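Local coordinates for protein D-alanyl transferase DltD (Enterococcus faecium TX0133A04, PDB 6PFX) that probably takes part in the D-alanylation of lipoteichoic acid in the Gram-positive cell wall, as a membrane-associated member of the SGNH hydrolase clan, at residues 296-299 / 300-304; 343-346 / 347-350. All coordinates share one frame; numbering follows the deposited sequence.

Contact 1 of 2, residues 296-299 / 300-304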
ATOM      1  N   VAL A 296      13.275  -2.022  -8.791  1.00 10.31           N
ATOM      2  CA  VAL A 296      12.869  -2.659 -10.036  1.00 12.30           C
ATOM      3  C   VAL A 296      14.031  -3.526 -10.485  1.00 12.05           C
ATOM      4  O   VAL A 296      15.182  -3.079 -10.450  1.00 12.74           O
ATOM      5  CB  VAL A 296      12.506  -1.636 -11.123  1.00 12.72           C
ATOM      6  CG1 VAL A 296      12.245  -2.368 -12.430  1.00 14.82           C
ATOM      7  CG2 VAL A 296      11.307  -0.840 -10.692  1.00 12.82           C
ATOM      8  N   ASN A 297      13.734  -4.785 -10.813  1.00 14.20           N
ATOM      9  CA  ASN A 297      14.675  -5.764 -11.340  1.00 12.75           C
ATOM     10  C   ASN A 297      15.585  -5.119 -12.371  1.00 14.15           C
ATOM     11  O   ASN A 297      15.118  -4.619 -13.396  1.00 13.81           O
ATOM     12  CB  ASN A 297      13.820  -6.875 -11.977  1.00 13.91           C
ATOM     13  CG  ASN A 297      14.642  -7.993 -12.588  1.00 17.99           C
ATOM     14  OD1 ASN A 297      15.779  -7.788 -12.998  1.00 19.05           O
ATOM     15  ND2 ASN A 297      14.042  -9.179 -12.694  1.00 18.61           N
ATOM     16  N   GLU A 298      16.896  -5.116 -12.088  1.00 12.61           N
ATOM     17  CA  GLU A 298      17.834  -4.418 -12.960  1.00 12.42           C
ATOM     18  C   GLU A 298      17.980  -5.100 -14.318  1.00 12.80           C
ATOM     19  O   GLU A 298      18.208  -4.423 -15.324  1.00 13.57           O
ATOM     20  CB  GLU A 298      19.200  -4.266 -12.292  1.00 17.00           C
ATOM     21  CG  GLU A 298      20.065  -3.200 -12.961  1.00 21.44           C
ATOM     22  CD  GLU A 298      21.398  -3.007 -12.273  1.00 34.29           C
ATOM     23  OE1 GLU A 298      22.205  -2.202 -12.776  1.00 41.03           O
ATOM     24  OE2 GLU A 298      21.636  -3.662 -11.235  1.00 30.92           O
ATOM     25  N   LYS A 299      17.837  -6.423 -14.388  1.00 12.44           N
ATOM     26  CA  LYS A 299      17.888  -7.074 -15.694  1.00 13.51           C
ATOM     27  C   LYS A 299      16.750  -6.579 -16.575  1.00 14.19           C
ATOM     28  O   LYS A 299      16.912  -6.399 -17.786  1.00 13.27           O
ATOM     29  CB  LYS A 299      17.831  -8.588 -15.543  1.00 14.66           C
ATOM     30  CG  LYS A 299      19.115  -9.185 -15.007  1.00 17.16           C
ATOM     31  CD  LYS A 299      18.990 -10.680 -14.804  1.00 17.31           C
ATOM     32  CE  LYS A 299      20.258 -11.231 -14.174  1.00 22.96           C
ATOM     33  NZ  LYS A 299      20.148 -12.661 -13.781  1.00 32.50           N
ATOM     34  N   TRP A 300      15.589  -6.329 -15.967  1.00 12.90           N
ATOM     35  CA  TRP A 300      14.441  -5.814 -16.696  1.00 13.39           C
ATOM     36  C   TRP A 300      14.599  -4.335 -17.038  1.00 13.26           C
ATOM     37  O   TRP A 300      14.337  -3.937 -18.174  1.00 13.30           O
ATOM     38  CB  TRP A 300      13.174  -6.020 -15.865  1.00 12.70           C
ATOM     39  CG  TRP A 300      11.952  -5.600 -16.579  1.00 13.21           C
ATOM     40  CD1 TRP A 300      11.070  -4.611 -16.214  1.00 14.56           C
ATOM     41  CD2 TRP A 300      11.468  -6.134 -17.813  1.00 12.46           C
ATOM     42  NE1 TRP A 300      10.062  -4.515 -17.149  1.00 12.35           N
ATOM     43  CE2 TRP A 300      10.290  -5.436 -18.138  1.00 13.07           C
ATOM     44  CE3 TRP A 300      11.918  -7.141 -18.675  1.00 15.40           C
ATOM     45  CZ2 TRP A 300       9.558  -5.719 -19.280  1.00 18.26           C
ATOM     46  CZ3 TRP A 300      11.193  -7.410 -19.804  1.00 14.50           C
ATOM     47  CH2 TRP A 300      10.026  -6.706 -20.097  1.00 12.52           C
ATOM     48  N   SER A 301      15.039  -3.500 -16.093  1.00 10.60           N
ATOM     49  CA  SER A 301      15.222  -2.088 -16.422  1.00 12.96           C
ATOM     50  C   SER A 301      16.342  -1.900 -17.441  1.00 11.67           C
ATOM     51  O   SER A 301      16.287  -0.970 -18.253  1.00 13.23           O
ATOM     52  CB  SER A 301      15.466  -1.260 -15.154  1.00 12.14           C
ATOM     53  OG  SER A 301      16.618  -1.689 -14.451  1.00 12.67           O
ATOM     54  N   ASP A 302      17.365  -2.760 -17.418  1.00 13.27           N
ATOM     55  CA  ASP A 302      18.378  -2.706 -18.465  1.00 13.86           C
ATOM     56  C   ASP A 302      17.731  -2.863 -19.837  1.00 12.03           C
ATOM     57  O   ASP A 302      18.103  -2.181 -20.801  1.00 16.33           O
ATOM     58  CB  ASP A 302      19.400  -3.827 -18.269  1.00 13.89           C
ATOM     59  CG  ASP A 302      20.435  -3.536 -17.190  1.00 18.09           C
ATOM     60  OD1 ASP A 302      20.525  -2.406 -16.657  1.00 18.63           O
ATOM     61  OD2 ASP A 302      21.178  -4.486 -16.871  1.00 20.99           O
ATOM     62  N   TYR A 303      16.751  -3.760 -19.937  1.00 12.47           N
ATOM     63  CA  TYR A 303      16.100  -4.021 -21.212  1.00 12.33           C
ATOM     64  C   TYR A 303      15.127  -2.914 -21.601  1.00 11.77           C
ATOM     65  O   TYR A 303      15.129  -2.457 -22.750  1.00 13.79           O
ATOM     66  CB  TYR A 303      15.369  -5.359 -21.151  1.00 13.70           C
ATOM     67  CG  TYR A 303      14.737  -5.782 -22.444  1.00 14.35           C
ATOM     68  CD1 TYR A 303      15.516  -6.060 -23.547  1.00 18.19           C
ATOM     69  CD2 TYR A 303      13.368  -5.933 -22.561  1.00 13.51           C
ATOM     70  CE1 TYR A 303      14.960  -6.451 -24.722  1.00 18.73           C
ATOM     71  CE2 TYR A 303      12.794  -6.332 -23.750  1.00 17.29           C
ATOM     72  CZ  TYR A 303      13.607  -6.593 -24.829  1.00 19.89           C
ATOM     73  OH  TYR A 303      13.092  -6.992 -26.040  1.00 18.03           O
ATOM     74  N   THR A 304      14.284  -2.468 -20.663  1.00 11.70           N
ATOM     75  CA  THR A 304      13.267  -1.489 -21.009  1.00 13.44           C
ATOM     76  C   THR A 304      13.808  -0.065 -21.036  1.00 11.89           C
ATOM     77  O   THR A 304      13.131   0.831 -21.550  1.00 13.26           O
ATOM     78  CB  THR A 304      12.114  -1.485 -19.997  1.00 14.74           C
ATOM     79  OG1 THR A 304      12.614  -1.014 -18.736  1.00 15.25           O
ATOM     80  CG2 THR A 304      11.486  -2.854 -19.827  1.00 15.50           C
TER
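N297 caps the N terminus of helix 298-304, and its side chain meets W300 one turn on. CB of N297 lies 4.0 Å from CB of W300, and the two side chains cross at about a right angle. CG of N297 lies 3.9 Å from W300 N. This CG is anti to the backbone N (chi1 180°), beside the carbonyl carbon, and chi2 (-27°) then sets OD1 near the N-H groups of K299 and W300. OD1 of N297 takes two weak bonds, from K299 N at 2.8 Å and from W300 N at 3.3 Å. ND2 leaves the helix and binds the carbonyl oxygen of F239. The backbone carbonyl of N297 starts the regular helical pattern: its O accepts from S301 N at 2.9 Å. D302 N follows with a 2.8 Å bond to O of E298. The W300 indole carries T304 CG2 over one face, toward the rim, and meets the F239 ring edge-to-face. S301 OG binds Q308 NE2. On the outer side, E298 OE1 and D302 OD1 come within 4.2 Å. One side-chain oxygen thus serves two first-turn N-H groups, through weak bonds, while the two nearby carboxylates probably raise each other's pKa slightly.

Contact 2 of 2, residues 343-346 / 347-350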
ATOM      1  N   MET A 343      12.902  -9.593  -6.697  1.00 11.04           N
ATOM      2  CA  MET A 343      11.553  -9.415  -7.207  1.00 10.25           C
ATOM      3  C   MET A 343      11.119 -10.685  -7.921  1.00 12.93           C
ATOM      4  O   MET A 343      11.940 -11.401  -8.502  1.00 16.58           O
ATOM      5  CB  MET A 343      11.493  -8.242  -8.182  1.00 14.06           C
ATOM      6  CG  MET A 343      12.166  -7.017  -7.648  1.00 11.95           C
ATOM      7  SD  MET A 343      11.351  -6.400  -6.190  1.00 15.24           S
ATOM      8  CE  MET A 343       9.924  -5.643  -6.938  1.00 15.95           C
ATOM      9  N   GLU A 344       9.818 -10.973  -7.836  1.00 11.91           N
ATOM     10  CA  GLU A 344       9.226 -12.102  -8.541  1.00 13.82           C
ATOM     11  C   GLU A 344       9.076 -11.796 -10.024  1.00 13.94           C
ATOM     12  O   GLU A 344       9.172 -12.703 -10.855  1.00 15.39           O
ATOM     13  CB  GLU A 344       7.859 -12.434  -7.920  1.00 15.02           C
ATOM     14  CG  GLU A 344       7.219 -13.682  -8.501  1.00 20.54           C
ATOM     15  CD  GLU A 344       5.888 -14.034  -7.872  1.00 21.49           C
ATOM     16  OE1 GLU A 344       4.841 -13.924  -8.555  1.00 20.71           O
ATOM     17  OE2 GLU A 344       5.909 -14.455  -6.701  1.00 21.96           O
ATOM     18  N   ASP A 345       8.865 -10.534 -10.372  1.00 14.63           N
ATOM     19  CA  ASP A 345       8.619 -10.140 -11.754  1.00 15.25           C
ATOM     20  C   ASP A 345       9.081  -8.698 -11.922  1.00 17.45           C
ATOM     21  O   ASP A 345      10.092  -8.296 -11.338  1.00 22.48           O
ATOM     22  CB  ASP A 345       7.145 -10.350 -12.098  1.00 17.85           C
ATOM     23  CG  ASP A 345       6.212  -9.685 -11.111  1.00 20.61           C
ATOM     24  OD1 ASP A 345       6.549  -8.579 -10.645  1.00 19.62           O
ATOM     25  OD2 ASP A 345       5.153 -10.273 -10.782  1.00 24.22           O
ATOM     26  N   THR A 346       8.369  -7.916 -12.718  1.00 18.76           N
ATOM     27  CA  THR A 346       8.824  -6.569 -13.023  1.00 21.93           C
ATOM     28  C   THR A 346       8.478  -5.541 -11.957  1.00 21.63           C
ATOM     29  O   THR A 346       8.986  -4.416 -12.010  1.00 25.94           O
ATOM     30  CB  THR A 346       8.155  -6.088 -14.301  1.00 22.67           C
ATOM     31  OG1 THR A 346       6.735  -6.179 -14.134  1.00 20.40           O
ATOM     32  CG2 THR A 346       8.564  -6.939 -15.467  1.00 15.35           C
ATOM     33  N   ILE A 347       7.611  -5.854 -11.013  1.00 22.17           N
ATOM     34  CA  ILE A 347       7.277  -4.811 -10.061  1.00 24.49           C
ATOM     35  C   ILE A 347       7.051  -5.351  -8.661  1.00 20.27           C
ATOM     36  O   ILE A 347       7.027  -4.579  -7.696  1.00 23.44           O
ATOM     37  CB  ILE A 347       6.052  -3.994 -10.529  1.00 22.93           C
ATOM     38  CG1 ILE A 347       4.852  -4.922 -10.739  1.00 25.08           C
ATOM     39  CG2 ILE A 347       6.381  -3.194 -11.798  1.00 33.28           C
ATOM     40  CD1 ILE A 347       3.528  -4.206 -10.698  1.00 31.47           C
ATOM     41  N   HIS A 348       6.890  -6.666  -8.533  1.00 16.87           N
ATOM     42  CA  HIS A 348       6.407  -7.265  -7.297  1.00 13.49           C
ATOM     43  C   HIS A 348       7.525  -7.940  -6.520  1.00 15.39           C
ATOM     44  O   HIS A 348       8.263  -8.768  -7.069  1.00 13.88           O
ATOM     45  CB  HIS A 348       5.327  -8.309  -7.593  1.00 16.26           C
ATOM     46  CG  HIS A 348       4.138  -7.755  -8.303  1.00 21.01           C
ATOM     47  ND1 HIS A 348       3.656  -8.292  -9.476  1.00 30.93           N
ATOM     48  CD2 HIS A 348       3.336  -6.706  -8.007  1.00 27.05           C
ATOM     49  CE1 HIS A 348       2.610  -7.591  -9.879  1.00 35.24           C
ATOM     50  NE2 HIS A 348       2.394  -6.625  -9.003  1.00 32.57           N
ATOM     51  N   LEU A 349       7.607  -7.624  -5.225  1.00 12.09           N
ATOM     52  CA  LEU A 349       8.544  -8.301  -4.342  1.00 13.00           C
ATOM     53  C   LEU A 349       8.391  -9.807  -4.452  1.00 13.20           C
ATOM     54  O   LEU A 349       7.278 -10.327  -4.588  1.00 15.10           O
ATOM     55  CB  LEU A 349       8.292  -7.893  -2.892  1.00 13.80           C
ATOM     56  CG  LEU A 349       8.854  -6.550  -2.458  1.00 14.35           C
ATOM     57  CD1 LEU A 349       8.278  -6.230  -1.088  1.00 17.95           C
ATOM     58  CD2 LEU A 349      10.358  -6.547  -2.405  1.00 16.21           C
ATOM     59  N   GLY A 350       9.523 -10.509  -4.370  1.00 12.43           N
ATOM     60  CA  GLY A 350       9.626 -11.937  -4.558  1.00 14.03           C
ATOM     61  C   GLY A 350      10.430 -12.544  -3.411  1.00 13.64           C
ATOM     62  O   GLY A 350      10.569 -11.990  -2.366  1.00 15.39           O
TER
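CG of D345 sits between its backbone N and carbonyl carbon (chi1 53°), and CG of H348 lies anti to its carbonyl carbon (chi1 -60°). H348 ND1 gives a 2.8 Å bond to D345 OD2, nearly straight. The bond uses the syn lone pair of OD2 and lies in the ring plane. OD1 of D345 grips the backbone: it accepts from I347 N at 2.9 Å and from H348 N, also at 2.9 Å. Three bonds therefore hold the carboxylate, and the carboxylate and imidazole planes stand 68° apart. I347 CG1 lies over the centre of one ring face, 3.4 Å above the plane. These contacts fix the ring with NE2 bonded to S46 OG, an arrangement consistent with the Ser-His-Asp triad of SGNH hydrolases. At the base, E344 N bonds to H348 O at 2.8 Å. The M343 chain is bent at chi2 and chi3; its CE reaches I347 O at 3.2 Å, and its SD packs on L349 CD2 at 3.9 Å. E344 makes a salt bridge to R50. The turn follows strand 330-332 and leads into helix 351-365, with G350 at its N-cap. D345 and T346 touch F245 of helix 243-250, and L349 packs on W354.

Three strands of the parallel sheet come earlier in the chain; contact 1 opens helix 298-304 just after the fourth, 288-293. The chain then runs through helix 308-323 to the edge strand 330-332. Contact 2 comes after that strand and closes a tight turn just before helix 351-365. The two contacts are in series; neither encloses or crosses the other. The centres of contact 1 and contact 2 are about 11 Å apart, and the two contacts touch. W300 NE1 lies 3.3 Å from T346 CG2, and V296 and N297 pack on the 343-346 segment. The loops that follow two adjacent strands are thus joined beside the probable catalytic residues.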